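Local coordinates for protein peptidase S15/CocE/NonD (Thaumarchaeota archaeon SCGC AB-539-E09, PDB 4PF1) that probably acts as a serine aminopeptidase of the S15 family with an alpha/beta hydrolase fold, removing residues from the N-terminal end of peptides, at residues V63-Y69 / A157-E163; V87-N91 / I100-Q104; T94-Y99 / L360-K365. All coordinates share one frame; numbering follows the deposited sequence.

Overall arrangement
Followed from the N terminus, the chain lays down strand 60-67, the first half of contact 1, then runs through short helices to the loop 87-91. Contact 2 closes the smallest loop, bringing strand 100-105 back against residues 87-91. Strand 154-160 and the turn after it close contact 1, so contact 2 lies wholly within the span of contact 1. Contact 3 crosses both: it starts at 94-99, between the two halves of contact 2, and closes only at 360-365. Strands 100-105, 60-67 and 154-160 are successive neighbours in the central sheet. Val63 links contacts 1 and 3 by touching Thr94 and Tyr99, and contact 3 then ties the crossover connection to helix 347-365.

Contact 1 of 3, residues V63-Y69 / A157-E163; sequences VLTRTPY and AIGGSYE
Leading into the nucleophile elbow of this alpha/beta hydrolase, Leu64 and Ala157 pair two parallel strands of the central sheet; the chain then turns at Ser161, probably the nucleophile of a Ser-His-Asp triad with His328 and Asp295. Ile158 N donates to Leu64 O (3.1 Å, 153° at the hydrogen). One step on, Thr65 OG1 reaches Ile158 O at 2.9 Å from above the carbonyl plane, and the methyl branch Thr65 CG2 rests against Glu163. Val63 CG2 meets Ile158 CG1 in an apolar contact.

Beyond the paired strands, side chains take over. Glu163 runs out extended beside Thr67, and its OE2 accepts from Thr67 OG1 (2.8 Å) through the anti lone pair while also forming a salt bridge with Arg74. Because Thr67 OG1 lies anti to the backbone N (chi1 -178°), it can also take the N-H of Tyr69 in an ST turn. At Gly159 a CB would run into Glu163 O, and the backbone angles would also press it against the carbonyl oxygen of Ile158. Water joins Arg66 N to Glu163 O.

Pro68 is wedged between two tyrosines: CG lies over the centre of the Tyr69 ring and makes a CH-pi contact with Tyr162, 3.5 Å from that ring's centroid. The Tyr69 hydroxyl, also bonded to Tyr210, shares a water with Ser161, a placement consistent with the oxyanion-hole tyrosine of the related cocaine esterase. Ser161 OG and the oxygen of this water are 2.6 Å apart.

Contact 2 of 3, residues V87-N91 / I100-Q104; sequences VPQMN and IIVYQ
Tyr103, Ile101 and Asn91 carry the contact in which part of a beta-alpha-beta crossover folds back on its own second strand: loop 87-91 belongs to the connection between the parallel strands 60-67 and 100-105 of the alpha/beta hydrolase sheet. Tyr103 and Ile101, two residues apart on the strand, both turn toward the loop.

The tyrosine ring extends to meet Asn91 coming from the opposite direction. Its OH donates to Asn91 OD1 at 2.8 Å, in the carbonyl plane, with a C=O...donor angle of 155°. The amide oxygen arrives at the ring's edge, the two planes 64° apart. With CG anti to its carbonyl carbon (chi1 -68°), Asn91 directs its amide toward the strand, where OD1 takes the hydroxyl and ND2, bonded elsewhere in the structure, slides past Ile101 CG2 at 3.6 Å. The buried hydroxyl is further hemmed in by carbon: Pro88 CG lies 3.2 Å from Tyr103 OH, and the methyl Met90 CE, brought round by the bend at the end of its chain, is almost as close. Helix 71-74 adds Ala71 and Arg74 against the tyrosine.

Ile101 spans the two ends of the loop segment, Asn91 and Val87. Its CG2 faces the Asn91 amide and also sits at the edge of the Tyr103 ring. The longer branch reaches Val87, whose side chain crosses it at about a right angle, Ile101 CD1 meeting Val87 CG1 at 3.7 Å.

Contact 3 of 3, residues T94-Y99 / L360-K365; sequences TSAARY and LDHYLK
Tyr99 joins the end of one helix to the flank of another: it follows helix 92-96, whose chain is turned by a Schellman motif at Arg98, and meets the last turns of helix 347-365 beside the central sheet of the hydrolase fold. Positive phi at Arg98 lets the backbone reverse, with Tyr99 N bonded to Thr94 O and Arg98 N to Ser95 O. The tyrosine is thereby delivered toward residues 360-365, where it buries more surface than any other residue of the contact.

Polar contact is concentrated at the tip of that ring. Tyr99 OH donates to Asp361 OD1 at 2.7 Å, meeting the oxygen from above the carboxylate plane, and the ring and carboxylate stand 67° apart. The same oxygen takes a second hydrogen bond from Gln357 NE2, one turn earlier on the helix. CG of Asp361 lies anti to its carbonyl carbon (chi1 -74°), which brings the carboxylate round to the tyrosine.

Apolar contact borders the ring. Leu364 CD1 touches Tyr99 CE2 at 3.6 Å, its side chain crossing at about a right angle, while the bent Lys365 brings CE to within 3.7 Å of Tyr99 CE1. Leu360 CB approaches at the ring edge near the hydroxyl, and Pro61 of strand 60-67 also packs against Tyr99, Leu364 and Lys365. Replacing Tyr99 by alanine would probably take one donor from Asp361 OD1, leaving the bond from Gln357, and open a gap beside Leu364 and Lys365.

Within helix 92-96 itself, Thr94, whose OG1 is bonded to Asn91 O, presents its methyl to Leu360, Thr94 CG2 lying 4.0 Å from Leu360 CD1.

Contact 1 of 3, residues V63-Y69 / A157-E163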
ATOM      1  N   VAL A  63      34.953  17.259   6.335  1.00 17.01           N
ATOM      2  CA  VAL A  63      34.089  16.525   7.254  1.00 16.67           C
ATOM      3  C   VAL A  63      34.422  15.016   7.084  1.00 20.40           C
ATOM      4  O   VAL A  63      34.215  14.447   6.011  1.00 20.37           O
ATOM      5  CB  VAL A  63      32.578  16.893   7.110  1.00 20.15           C
ATOM      6  CG1 VAL A  63      32.039  16.611   5.710  1.00 19.59           C
ATOM      7  CG2 VAL A  63      31.733  16.216   8.181  1.00 19.76           C
ATOM      8  N   LEU A  64      35.071  14.429   8.108  1.00 16.25           N
ATOM      9  CA  LEU A  64      35.594  13.062   8.084  1.00 15.51           C
ATOM     10  C   LEU A  64      34.697  12.055   8.811  1.00 18.44           C
ATOM     11  O   LEU A  64      34.236  12.311   9.921  1.00 17.29           O
ATOM     12  CB  LEU A  64      37.021  13.044   8.707  1.00 15.67           C
ATOM     13  CG  LEU A  64      37.698  11.670   8.947  1.00 19.87           C
ATOM     14  CD1 LEU A  64      38.021  10.962   7.635  1.00 19.73           C
ATOM     15  CD2 LEU A  64      38.953  11.820   9.777  1.00 22.32           C
ATOM     16  N   THR A  65      34.509  10.880   8.190  1.00 15.28           N
ATOM     17  CA  THR A  65      33.771   9.762   8.770  1.00 14.77           C
ATOM     18  C   THR A  65      34.595   8.487   8.553  1.00 18.40           C
ATOM     19  O   THR A  65      35.004   8.201   7.430  1.00 17.55           O
ATOM     20  CB  THR A  65      32.350   9.673   8.193  1.00 20.05           C
ATOM     21  OG1 THR A  65      31.709  10.947   8.326  1.00 19.51           O
ATOM     22  CG2 THR A  65      31.509   8.599   8.884  1.00 17.17           C
ATOM     23  N   ARG A  66      34.878   7.759   9.640  1.00 15.09           N
ATOM     24  CA  ARG A  66      35.679   6.534   9.604  1.00 15.13           C
ATOM     25  C   ARG A  66      34.746   5.351   9.852  1.00 18.89           C
ATOM     26  O   ARG A  66      34.087   5.292  10.892  1.00 18.22           O
ATOM     27  CB  ARG A  66      36.831   6.621  10.622  1.00 15.34           C
ATOM     28  CG  ARG A  66      37.663   7.912  10.450  1.00 19.21           C
ATOM     29  CD  ARG A  66      38.943   7.940  11.260  1.00 18.55           C
ATOM     30  NE  ARG A  66      39.878   6.903  10.828  1.00 22.31           N
ATOM     31  CZ  ARG A  66      40.134   5.797  11.517  1.00 31.64           C
ATOM     32  NH1 ARG A  66      40.967   4.889  11.036  1.00 19.00           N
ATOM     33  NH2 ARG A  66      39.554   5.590  12.693  1.00 19.21           N
ATOM     34  N   THR A  67      34.619   4.460   8.848  1.00 15.71           N
ATOM     35  CA  THR A  67      33.603   3.408   8.843  1.00 15.30           C
ATOM     36  C   THR A  67      34.117   1.967   8.622  1.00 18.92           C
ATOM     37  O   THR A  67      34.956   1.736   7.750  1.00 18.39           O
ATOM     38  CB  THR A  67      32.558   3.740   7.724  1.00 22.85           C
ATOM     39  OG1 THR A  67      31.512   2.768   7.713  1.00 21.37           O
ATOM     40  CG2 THR A  67      33.181   3.852   6.320  1.00 21.16           C
ATOM     41  N   PRO A  68      33.479   0.963   9.282  1.00 15.91           N
ATOM     42  CA  PRO A  68      33.771  -0.436   8.942  1.00 15.77           C
ATOM     43  C   PRO A  68      32.718  -0.976   7.944  1.00 17.92           C
ATOM     44  O   PRO A  68      32.579  -2.193   7.800  1.00 17.31           O
ATOM     45  CB  PRO A  68      33.646  -1.129  10.296  1.00 17.57           C
ATOM     46  CG  PRO A  68      32.515  -0.349  10.987  1.00 21.59           C
ATOM     47  CD  PRO A  68      32.453   1.038  10.350  1.00 16.99           C
ATOM     48  N   TYR A  69      31.935  -0.065   7.294  1.00 13.64           N
ATOM     49  CA  TYR A  69      30.814  -0.445   6.424  1.00 12.76           C
ATOM     50  C   TYR A  69      30.986  -0.036   4.951  1.00 18.19           C
ATOM     51  O   TYR A  69      30.001   0.339   4.305  1.00 18.13           O
ATOM     52  CB  TYR A  69      29.482   0.122   6.971  1.00 12.82           C
ATOM     53  CG  TYR A  69      29.219  -0.214   8.424  1.00 13.37           C
ATOM     54  CD1 TYR A  69      29.148  -1.537   8.854  1.00 15.15           C
ATOM     55  CD2 TYR A  69      29.005   0.789   9.365  1.00 13.57           C
ATOM     56  CE1 TYR A  69      28.917  -1.852  10.190  1.00 15.67           C
ATOM     57  CE2 TYR A  69      28.777   0.486  10.706  1.00 13.85           C
ATOM     58  CZ  TYR A  69      28.728  -0.837  11.113  1.00 19.23           C
ATOM     59  OH  TYR A  69      28.498  -1.146  12.431  1.00 15.85           O
ATOM     60  N   ALA A 157      34.879  15.693  12.625  1.00 15.30           N
ATOM     61  CA  ALA A 157      34.521  14.284  12.515  1.00 14.83           C
ATOM     62  C   ALA A 157      33.071  14.075  12.927  1.00 18.77           C
ATOM     63  O   ALA A 157      32.660  14.540  13.992  1.00 18.59           O
ATOM     64  CB  ALA A 157      35.446  13.432  13.370  1.00 15.93           C
ATOM     65  N   ILE A 158      32.271  13.446  12.047  1.00 14.64           N
ATOM     66  CA  ILE A 158      30.857  13.169  12.310  1.00 14.19           C
ATOM     67  C   ILE A 158      30.550  11.705  11.946  1.00 17.77           C
ATOM     68  O   ILE A 158      31.300  11.087  11.181  1.00 17.61           O
ATOM     69  CB  ILE A 158      29.895  14.179  11.584  1.00 17.12           C
ATOM     70  CG1 ILE A 158      29.698  13.834  10.085  1.00 17.07           C
ATOM     71  CG2 ILE A 158      30.336  15.647  11.790  1.00 18.23           C
ATOM     72  CD1 ILE A 158      28.523  14.575   9.387  1.00 20.94           C
ATOM     73  N   GLY A 159      29.470  11.168  12.507  1.00 13.10           N
ATOM     74  CA  GLY A 159      29.065   9.790  12.262  1.00 12.55           C
ATOM     75  C   GLY A 159      28.216   9.198  13.364  1.00 15.64           C
ATOM     76  O   GLY A 159      28.240   9.676  14.499  1.00 14.28           O
ATOM     77  N   GLY A 160      27.472   8.151  13.019  1.00 12.99           N
ATOM     78  CA  GLY A 160      26.598   7.452  13.952  1.00 13.04           C
ATOM     79  C   GLY A 160      26.983   6.008  14.197  1.00 17.98           C
ATOM     80  O   GLY A 160      27.602   5.375  13.337  1.00 17.33           O
ATOM     81  N   SER A 161      26.591   5.469  15.378  1.00 15.54           N
ATOM     82  CA  SER A 161      26.836   4.078  15.799  1.00 15.71           C
ATOM     83  C   SER A 161      28.355   3.781  15.870  1.00 19.06           C
ATOM     84  O   SER A 161      29.053   4.431  16.655  1.00 18.93           O
ATOM     85  CB  SER A 161      26.115   3.105  14.868  1.00 19.43           C
ATOM     86  OG  SER A 161      25.910   1.847  15.484  1.00 30.59           O
ATOM     87  N   TYR A 162      28.866   2.827  15.044  1.00 14.88           N
ATOM     88  CA  TYR A 162      30.301   2.508  14.966  1.00 14.58           C
ATOM     89  C   TYR A 162      31.071   3.734  14.463  1.00 18.42           C
ATOM     90  O   TYR A 162      32.162   4.021  14.954  1.00 18.95           O
ATOM     91  CB  TYR A 162      30.537   1.304  14.038  1.00 15.25           C
ATOM     92  CG  TYR A 162      31.818   0.533  14.296  1.00 16.26           C
ATOM     93  CD1 TYR A 162      33.063   1.093  14.010  1.00 18.36           C
ATOM     94  CD2 TYR A 162      31.784  -0.798  14.701  1.00 16.34           C
ATOM     95  CE1 TYR A 162      34.243   0.369  14.189  1.00 18.31           C
ATOM     96  CE2 TYR A 162      32.956  -1.530  14.885  1.00 17.13           C
ATOM     97  CZ  TYR A 162      34.183  -0.947  14.615  1.00 23.16           C
ATOM     98  OH  TYR A 162      35.340  -1.671  14.782  1.00 22.37           O
ATOM     99  N   GLU A 163      30.473   4.482  13.512  1.00 14.16           N
ATOM    100  CA  GLU A 163      31.053   5.719  12.979  1.00 13.81           C
ATOM    101  C   GLU A 163      31.037   6.817  14.053  1.00 17.20           C
ATOM    102  O   GLU A 163      31.828   7.751  13.986  1.00 17.02           O
ATOM    103  CB  GLU A 163      30.310   6.176  11.714  1.00 14.69           C
ATOM    104  CG  GLU A 163      30.441   5.195  10.558  1.00 20.92           C
ATOM    105  CD  GLU A 163      29.580   5.475   9.341  1.00 32.00           C
ATOM    106  OE1 GLU A 163      28.849   6.491   9.338  1.00 20.56           O
ATOM    107  OE2 GLU A 163      29.637   4.671   8.385  1.00 26.92           O
TER
HETATM  108  O   HOH W   1      34.256   8.816  12.230  1.00 28.79           O
HETATM  109  O   HOH W   2      27.099   0.561  13.498  1.00 22.99           O

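Contact 2 of 3, residues V87-N91 / I100-Q104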
ATOM      1  N   VAL A  87      26.311  11.070  -1.295  1.00 11.38           N
ATOM      2  CA  VAL A  87      26.631  11.078   0.134  1.00 11.34           C
ATOM      3  C   VAL A  87      25.466  10.565   1.004  1.00 14.56           C
ATOM      4  O   VAL A  87      24.298  10.756   0.639  1.00 13.34           O
ATOM      5  CB  VAL A  87      27.084  12.493   0.606  1.00 15.89           C
ATOM      6  CG1 VAL A  87      28.411  12.882  -0.031  1.00 16.10           C
ATOM      7  CG2 VAL A  87      26.016  13.554   0.331  1.00 15.84           C
ATOM      8  N   PRO A  88      25.751   9.992   2.210  1.00 10.97           N
ATOM      9  CA  PRO A  88      24.647   9.635   3.123  1.00 10.45           C
ATOM     10  C   PRO A  88      23.853  10.886   3.511  1.00 14.28           C
ATOM     11  O   PRO A  88      24.407  11.992   3.480  1.00 13.85           O
ATOM     12  CB  PRO A  88      25.370   9.027   4.335  1.00 12.08           C
ATOM     13  CG  PRO A  88      26.730   8.641   3.820  1.00 16.79           C
ATOM     14  CD  PRO A  88      27.062   9.703   2.827  1.00 12.57           C
ATOM     15  N   GLN A  89      22.560  10.725   3.845  1.00 10.79           N
ATOM     16  CA  GLN A  89      21.673  11.839   4.221  1.00 10.83           C
ATOM     17  C   GLN A  89      22.255  12.675   5.371  1.00 14.39           C
ATOM     18  O   GLN A  89      21.985  13.869   5.447  1.00 14.13           O
ATOM     19  CB  GLN A  89      20.270  11.324   4.587  1.00 12.07           C
ATOM     20  CG  GLN A  89      19.449  10.896   3.375  1.00 21.10           C
ATOM     21  CD  GLN A  89      18.427   9.842   3.716  1.00 34.67           C
ATOM     22  OE1 GLN A  89      18.758   8.678   3.979  1.00 26.31           O
ATOM     23  NE2 GLN A  89      17.157  10.219   3.686  1.00 27.39           N
ATOM     24  N   MET A  90      23.091  12.058   6.226  1.00 10.95           N
ATOM     25  CA  MET A  90      23.778  12.724   7.335  1.00 11.14           C
ATOM     26  C   MET A  90      24.609  13.919   6.841  1.00 15.16           C
ATOM     27  O   MET A  90      24.670  14.941   7.523  1.00 14.86           O
ATOM     28  CB  MET A  90      24.681  11.715   8.067  1.00 13.58           C
ATOM     29  CG  MET A  90      25.441  12.306   9.254  1.00 17.44           C
ATOM     30  SD  MET A  90      26.567  11.125  10.039  1.00 21.57           S
ATOM     31  CE  MET A  90      27.759  10.885   8.735  1.00 18.71           C
ATOM     32  N   ASN A  91      25.214  13.794   5.644  1.00 12.67           N
ATOM     33  CA  ASN A  91      26.073  14.821   5.052  1.00 13.30           C
ATOM     34  C   ASN A  91      25.314  15.817   4.142  1.00 18.29           C
ATOM     35  O   ASN A  91      25.965  16.552   3.396  1.00 18.64           O
ATOM     36  CB  ASN A  91      27.206  14.163   4.253  1.00 12.79           C
ATOM     37  CG  ASN A  91      28.194  13.420   5.102  1.00 23.83           C
ATOM     38  OD1 ASN A  91      28.065  12.216   5.329  1.00 14.04           O
ATOM     39  ND2 ASN A  91      29.222  14.117   5.570  1.00 17.52           N
ATOM     40  N   ILE A 100      34.434  19.481   2.002  1.00 14.76           N
ATOM     41  CA  ILE A 100      35.069  18.300   1.437  1.00 13.87           C
ATOM     42  C   ILE A 100      34.591  17.129   2.305  1.00 17.58           C
ATOM     43  O   ILE A 100      34.693  17.200   3.532  1.00 16.46           O
ATOM     44  CB  ILE A 100      36.620  18.439   1.367  1.00 16.76           C
ATOM     45  CG1 ILE A 100      37.032  19.398   0.226  1.00 17.01           C
ATOM     46  CG2 ILE A 100      37.292  17.067   1.200  1.00 16.83           C
ATOM     47  CD1 ILE A 100      38.348  20.154   0.460  1.00 21.28           C
ATOM     48  N   ILE A 101      33.969  16.116   1.687  1.00 14.81           N
ATOM     49  CA  ILE A 101      33.439  14.971   2.430  1.00 14.38           C
ATOM     50  C   ILE A 101      34.381  13.780   2.253  1.00 18.21           C
ATOM     51  O   ILE A 101      34.665  13.370   1.123  1.00 18.07           O
ATOM     52  CB  ILE A 101      31.975  14.650   2.024  1.00 16.99           C
ATOM     53  CG1 ILE A 101      31.068  15.892   2.234  1.00 17.08           C
ATOM     54  CG2 ILE A 101      31.442  13.436   2.812  1.00 17.02           C
ATOM     55  CD1 ILE A 101      29.956  16.029   1.271  1.00 22.98           C
ATOM     56  N   VAL A 102      34.899  13.254   3.379  1.00 14.28           N
ATOM     57  CA  VAL A 102      35.870  12.163   3.367  1.00 13.99           C
ATOM     58  C   VAL A 102      35.351  10.951   4.152  1.00 17.10           C
ATOM     59  O   VAL A 102      34.973  11.080   5.319  1.00 15.99           O
ATOM     60  CB  VAL A 102      37.257  12.629   3.906  1.00 17.99           C
ATOM     61  CG1 VAL A 102      38.252  11.479   3.939  1.00 17.87           C
ATOM     62  CG2 VAL A 102      37.814  13.790   3.087  1.00 18.04           C
ATOM     63  N   TYR A 103      35.379   9.769   3.513  1.00 13.44           N
ATOM     64  CA  TYR A 103      35.022   8.492   4.134  1.00 12.69           C
ATOM     65  C   TYR A 103      36.203   7.558   4.047  1.00 16.06           C
ATOM     66  O   TYR A 103      36.775   7.382   2.966  1.00 15.68           O
ATOM     67  CB  TYR A 103      33.777   7.871   3.482  1.00 13.18           C
ATOM     68  CG  TYR A 103      32.486   8.338   4.110  1.00 14.05           C
ATOM     69  CD1 TYR A 103      32.009   9.629   3.894  1.00 15.63           C
ATOM     70  CD2 TYR A 103      31.752   7.502   4.945  1.00 14.29           C
ATOM     71  CE1 TYR A 103      30.841  10.080   4.502  1.00 15.62           C
ATOM     72  CE2 TYR A 103      30.567   7.932   5.539  1.00 14.66           C
ATOM     73  CZ  TYR A 103      30.119   9.225   5.319  1.00 19.42           C
ATOM     74  OH  TYR A 103      28.970   9.668   5.917  1.00 16.39           O
ATOM     75  N   GLN A 104      36.606   6.988   5.183  1.00 12.23           N
ATOM     76  CA  GLN A 104      37.762   6.107   5.215  1.00 12.05           C
ATOM     77  C   GLN A 104      37.404   4.750   5.784  1.00 16.58           C
ATOM     78  O   GLN A 104      36.727   4.674   6.813  1.00 16.11           O
ATOM     79  CB  GLN A 104      38.900   6.749   6.039  1.00 13.23           C
ATOM     80  CG  GLN A 104      40.173   5.899   6.117  1.00 19.78           C
ATOM     81  CD  GLN A 104      41.195   6.491   7.044  1.00 31.07           C
ATOM     82  OE1 GLN A 104      41.028   6.504   8.269  1.00 25.29           O
ATOM     83  NE2 GLN A 104      42.299   6.952   6.482  1.00 18.76           N
TER

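Contact 3 of 3, residues T94-Y99 / L360-K365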
ATOM      1  N   THR A  94      26.390  19.462   4.960  1.00 16.33           N
ATOM      2  CA  THR A  94      27.822  19.664   4.658  1.00 16.45           C
ATOM      3  C   THR A  94      28.062  19.686   3.146  1.00 20.73           C
ATOM      4  O   THR A  94      28.939  20.414   2.681  1.00 21.18           O
ATOM      5  CB  THR A  94      28.706  18.606   5.337  1.00 22.46           C
ATOM      6  OG1 THR A  94      28.325  17.306   4.894  1.00 20.50           O
ATOM      7  CG2 THR A  94      28.669  18.692   6.856  1.00 21.80           C
ATOM      8  N   SER A  95      27.288  18.880   2.382  1.00 16.70           N
ATOM      9  CA  SER A  95      27.367  18.839   0.921  1.00 16.60           C
ATOM     10  C   SER A  95      26.823  20.137   0.323  1.00 20.33           C
ATOM     11  O   SER A  95      27.427  20.673  -0.609  1.00 20.53           O
ATOM     12  CB  SER A  95      26.603  17.639   0.369  1.00 20.05           C
ATOM     13  OG  SER A  95      26.606  17.638  -1.049  1.00 30.35           O
ATOM     14  N   ALA A  96      25.694  20.650   0.873  1.00 15.92           N
ATOM     15  CA  ALA A  96      25.074  21.904   0.424  1.00 16.15           C
ATOM     16  C   ALA A  96      25.984  23.106   0.722  1.00 20.41           C
ATOM     17  O   ALA A  96      26.023  24.054  -0.066  1.00 19.77           O
ATOM     18  CB  ALA A  96      23.719  22.092   1.093  1.00 16.68           C
ATOM     19  N   ALA A  97      26.754  23.035   1.838  1.00 17.43           N
ATOM     20  CA  ALA A  97      27.715  24.068   2.247  1.00 17.80           C
ATOM     21  C   ALA A  97      29.033  23.946   1.455  1.00 22.22           C
ATOM     22  O   ALA A  97      29.923  24.787   1.601  1.00 22.08           O
ATOM     23  CB  ALA A  97      27.989  23.961   3.741  1.00 18.51           C
ATOM     24  N   ARG A  98      29.141  22.889   0.614  1.00 18.87           N
ATOM     25  CA  ARG A  98      30.281  22.584  -0.260  1.00 18.64           C
ATOM     26  C   ARG A  98      31.566  22.264   0.541  1.00 21.05           C
ATOM     27  O   ARG A  98      32.668  22.671   0.160  1.00 20.58           O
ATOM     28  CB  ARG A  98      30.514  23.695  -1.306  1.00 19.78           C
ATOM     29  CG  ARG A  98      29.294  23.924  -2.202  1.00 29.76           C
ATOM     30  CD  ARG A  98      29.483  25.081  -3.159  1.00 38.84           C
ATOM     31  NE  ARG A  98      30.365  24.729  -4.271  1.00 48.84           N
ATOM     32  CZ  ARG A  98      31.429  25.440  -4.636  1.00 61.43           C
ATOM     33  NH1 ARG A  98      32.177  25.048  -5.658  1.00 44.32           N
ATOM     34  NH2 ARG A  98      31.747  26.553  -3.985  1.00 51.30           N
ATOM     35  N   TYR A  99      31.412  21.473   1.622  1.00 16.68           N
ATOM     36  CA  TYR A  99      32.529  20.948   2.419  1.00 15.95           C
ATOM     37  C   TYR A  99      33.202  19.839   1.633  1.00 19.21           C
ATOM     38  O   TYR A  99      32.572  19.249   0.748  1.00 18.94           O
ATOM     39  CB  TYR A  99      32.000  20.335   3.744  1.00 16.81           C
ATOM     40  CG  TYR A  99      31.761  21.275   4.908  1.00 17.86           C
ATOM     41  CD1 TYR A  99      31.328  22.582   4.700  1.00 19.87           C
ATOM     42  CD2 TYR A  99      31.848  20.821   6.220  1.00 18.01           C
ATOM     43  CE1 TYR A  99      31.061  23.435   5.770  1.00 19.98           C
ATOM     44  CE2 TYR A  99      31.569  21.659   7.297  1.00 18.95           C
ATOM     45  CZ  TYR A  99      31.177  22.967   7.067  1.00 25.71           C
ATOM     46  OH  TYR A  99      30.934  23.805   8.126  1.00 28.26           O
ATOM     47  N   LEU A 360      29.070  23.509  13.129  1.00 15.33           N
ATOM     48  CA  LEU A 360      30.232  23.209  12.290  1.00 15.22           C
ATOM     49  C   LEU A 360      30.773  24.460  11.601  1.00 19.36           C
ATOM     50  O   LEU A 360      31.984  24.672  11.606  1.00 19.21           O
ATOM     51  CB  LEU A 360      29.892  22.138  11.233  1.00 14.80           C
ATOM     52  CG  LEU A 360      29.517  20.740  11.753  1.00 18.66           C
ATOM     53  CD1 LEU A 360      28.984  19.875  10.633  1.00 18.25           C
ATOM     54  CD2 LEU A 360      30.704  20.058  12.436  1.00 19.80           C
ATOM     55  N   ASP A 361      29.879  25.298  11.025  1.00 15.60           N
ATOM     56  CA  ASP A 361      30.274  26.519  10.317  1.00 16.02           C
ATOM     57  C   ASP A 361      31.023  27.496  11.224  1.00 19.66           C
ATOM     58  O   ASP A 361      31.966  28.139  10.764  1.00 19.08           O
ATOM     59  CB  ASP A 361      29.062  27.209   9.674  1.00 17.93           C
ATOM     60  CG  ASP A 361      28.535  26.510   8.433  1.00 29.68           C
ATOM     61  OD1 ASP A 361      29.352  25.923   7.686  1.00 30.03           O
ATOM     62  OD2 ASP A 361      27.317  26.604   8.174  1.00 36.69           O
ATOM     63  N   HIS A 362      30.642  27.578  12.518  1.00 16.34           N
ATOM     64  CA  HIS A 362      31.320  28.468  13.458  1.00 16.47           C
ATOM     65  C   HIS A 362      32.777  28.036  13.708  1.00 21.34           C
ATOM     66  O   HIS A 362      33.668  28.877  13.650  1.00 21.74           O
ATOM     67  CB  HIS A 362      30.561  28.580  14.793  1.00 17.01           C
ATOM     68  CG  HIS A 362      31.360  29.258  15.867  1.00 20.68           C
ATOM     69  ND1 HIS A 362      31.722  30.589  15.765  1.00 23.01           N
ATOM     70  CD2 HIS A 362      31.917  28.741  16.988  1.00 22.50           C
ATOM     71  CE1 HIS A 362      32.462  30.847  16.832  1.00 22.66           C
ATOM     72  NE2 HIS A 362      32.597  29.769  17.604  1.00 22.80           N
ATOM     73  N   TYR A 363      33.011  26.745  13.997  1.00 18.17           N
ATOM     74  CA  TYR A 363      34.351  26.246  14.316  1.00 18.61           C
ATOM     75  C   TYR A 363      35.214  25.973  13.076  1.00 23.67           C
ATOM     76  O   TYR A 363      36.438  25.901  13.201  1.00 24.05           O
ATOM     77  CB  TYR A 363      34.270  24.970  15.176  1.00 19.58           C
ATOM     78  CG  TYR A 363      33.715  25.197  16.567  1.00 21.21           C
ATOM     79  CD1 TYR A 363      34.441  25.901  17.525  1.00 23.63           C
ATOM     80  CD2 TYR A 363      32.483  24.668  16.943  1.00 21.37           C
ATOM     81  CE1 TYR A 363      33.934  26.115  18.806  1.00 24.42           C
ATOM     82  CE2 TYR A 363      31.968  24.868  18.223  1.00 22.40           C
ATOM     83  CZ  TYR A 363      32.701  25.586  19.156  1.00 30.67           C
ATOM     84  OH  TYR A 363      32.206  25.778  20.424  1.00 32.39           O
ATOM     85  N   LEU A 364      34.599  25.812  11.893  1.00 20.74           N
ATOM     86  CA  LEU A 364      35.356  25.475  10.681  1.00 20.54           C
ATOM     87  C   LEU A 364      35.460  26.627   9.666  1.00 25.30           C
ATOM     88  O   LEU A 364      36.319  26.569   8.782  1.00 24.72           O
ATOM     89  CB  LEU A 364      34.747  24.245   9.993  1.00 19.81           C
ATOM     90  CG  LEU A 364      34.696  22.948  10.803  1.00 23.82           C
ATOM     91  CD1 LEU A 364      33.678  22.000  10.220  1.00 23.32           C
ATOM     92  CD2 LEU A 364      36.057  22.280  10.877  1.00 25.58           C
ATOM     93  N   LYS A 365      34.585  27.648   9.763  1.00 22.49           N
ATOM     94  CA  LYS A 365      34.595  28.763   8.808  1.00 22.93           C
ATOM     95  C   LYS A 365      34.544  30.140   9.500  1.00 27.71           C
ATOM     96  O   LYS A 365      34.440  31.157   8.812  1.00 28.32           O
ATOM     97  CB  LYS A 365      33.427  28.628   7.810  1.00 25.26           C
ATOM     98  CG  LYS A 365      33.712  27.673   6.658  1.00 36.27           C
ATOM     99  CD  LYS A 365      32.828  27.962   5.452  1.00 45.67           C
ATOM    100  CE  LYS A 365      31.613  27.068   5.393  1.00 57.50           C
ATOM    101  NZ  LYS A 365      30.882  27.217   4.107  1.00 67.21           N
TER